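Local coordinates for NYN domain-containing protein (PDB 2QIP), which belongs to the NYN/PIN-like nuclease family and may act as an RNA nuclease, at the interface of chains A and B. Numbering follows the deposited sequence. Chains: chain A/B, Protein of unknown function VPA0982.

The interface of chains A and B. Residues chain A 81, 83, 94, 96-97; chain B 123.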
ATOM      1  N   PRO A  81       9.008   5.149   9.239  1.00 14.42           N
ATOM      2  CA  PRO A  81       9.114   6.557   9.625  1.00 15.06           C
ATOM      3  C   PRO A  81       7.951   6.974  10.510  1.00 14.90           C
ATOM      4  O   PRO A  81       6.837   6.487  10.348  1.00 14.76           O
ATOM      5  CB  PRO A  81       9.011   7.303   8.287  1.00 15.33           C
ATOM      6  CG  PRO A  81       9.304   6.264   7.222  1.00 17.59           C
ATOM      7  CD  PRO A  81       8.894   4.963   7.776  1.00 14.56           C
ATOM      8  N   ILE A  83       4.834   8.846  11.641  1.00 15.47           N
ATOM      9  CA  ILE A  83       3.696   9.389  10.900  1.00 17.00           C
ATOM     10  C   ILE A  83       2.692   9.891  11.917  1.00 17.52           C
ATOM     11  O   ILE A  83       2.154   9.109  12.692  1.00 18.36           O
ATOM     12  CB  ILE A  83       3.045   8.334   9.951  1.00 17.09           C
ATOM     13  CG1 ILE A  83       4.026   7.938   8.825  1.00 18.62           C
ATOM     14  CG2 ILE A  83       1.744   8.897   9.354  1.00 17.80           C
ATOM     15  CD1 ILE A  83       3.578   6.816   7.925  1.00 20.22           C
ATOM     16  N   TRP A  94       2.673  -1.333   7.321  1.00 16.73           N
ATOM     17  CA  TRP A  94       3.731  -1.167   6.332  1.00 14.61           C
ATOM     18  C   TRP A  94       3.254  -1.469   4.901  1.00 13.52           C
ATOM     19  O   TRP A  94       4.069  -1.616   3.997  1.00 13.81           O
ATOM     20  CB  TRP A  94       4.903  -2.091   6.676  1.00 14.34           C
ATOM     21  CG  TRP A  94       6.125  -1.446   7.264  1.00 13.18           C
ATOM     22  CD1 TRP A  94       6.657  -1.671   8.515  1.00 13.77           C
ATOM     23  CD2 TRP A  94       7.010  -0.532   6.611  1.00 14.18           C
ATOM     24  NE1 TRP A  94       7.797  -0.929   8.680  1.00 13.96           N
ATOM     25  CE2 TRP A  94       8.050  -0.229   7.524  1.00 13.34           C
ATOM     26  CE3 TRP A  94       7.030   0.069   5.336  1.00 14.44           C
ATOM     27  CZ2 TRP A  94       9.109   0.624   7.189  1.00 14.06           C
ATOM     28  CZ3 TRP A  94       8.073   0.921   5.010  1.00 14.55           C
ATOM     29  CH2 TRP A  94       9.098   1.203   5.940  1.00 14.19           C
ATOM     30  N   VAL A  96       1.831   0.288   2.460  1.00 11.57           N
ATOM     31  CA  VAL A  96       2.243   1.233   1.421  1.00 11.39           C
ATOM     32  C   VAL A  96       3.738   1.039   1.098  1.00 10.87           C
ATOM     33  O   VAL A  96       4.120   0.920  -0.065  1.00 10.91           O
ATOM     34  CB  VAL A  96       1.934   2.723   1.785  1.00 11.60           C
ATOM     35  CG1 VAL A  96       2.603   3.666   0.774  1.00 11.63           C
ATOM     36  CG2 VAL A  96       0.403   2.958   1.819  1.00 12.46           C
ATOM     37  N   GLY A  97       4.589   0.975   2.123  1.00 10.69           N
ATOM     38  CA  GLY A  97       6.018   0.911   1.845  1.00 10.83           C
ATOM     39  C   GLY A  97       6.466  -0.417   1.238  1.00 10.39           C
ATOM     40  O   GLY A  97       7.340  -0.450   0.366  1.00 11.50           O
TER
ATOM     41  N   LEU B 123       4.499   7.945   2.574  1.00 10.81           N
ATOM     42  CA  LEU B 123       5.589   7.260   1.887  1.00 11.92           C
ATOM     43  C   LEU B 123       5.399   7.282   0.377  1.00 10.91           C
ATOM     44  O   LEU B 123       6.380   7.332  -0.394  1.00 12.08           O
ATOM     45  CB  LEU B 123       5.757   5.822   2.364  1.00 12.19           C
ATOM     46  CG  LEU B 123       6.546   5.629   3.671  1.00 15.07           C
ATOM     47  CD1 LEU B 123       5.806   6.196   4.875  1.00 18.46           C
ATOM     48  CD2 LEU B 123       6.854   4.158   3.887  1.00 15.25           C
TER
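B:Leu123 reaches across to chain A and places its two methyl branches against different parts of an apolar surface. It loses 73 Å² of surface there, out of 124 Å² hidden in the patch. Its CG stands anti to the carbonyl carbon (chi1 -81°), and the two methyls fork from there towards chain A. CD2 of B:Leu123 meets the six-membered ring of A:Trp94 at CZ3, 3.6 Å away. The two side chains cross at about a right angle. The methyl is displaced from the indole plane and lies just beyond the CZ3 rim, not over the ring centre. A:Trp94 loses 12 Å² of surface. The same methyl lies 3.9 Å from CA of A:Gly97, a backbone carbon that itself sits at the edge of the indole, in its plane. The other branch, CD1 of B:Leu123, turns to a second side, towards A:Pro81 and A:Ile83. CG of the A:Pro81 ring lies 4.2 Å from this CD1, and the residue loses 20 Å² of surface. The end methyl CD1 of A:Ile83 meets CD1 of B:Leu123 at 3.8 Å. Nearer the backbone, CB of B:Leu123 lies 4.1 Å from CG1 of A:Val96. A twin contact with the chains exchanged lies across the two-fold axis. Both are part of a larger interface of the deposited dimer, which may or may not be the biological one. B:Leu123 lies in the first turn of helix 122-132. A:Pro81 and A:Ile83 follow strand 76-79, and A:Trp94 directly precedes helix 95-105, which contributes A:Val96 and A:Gly97.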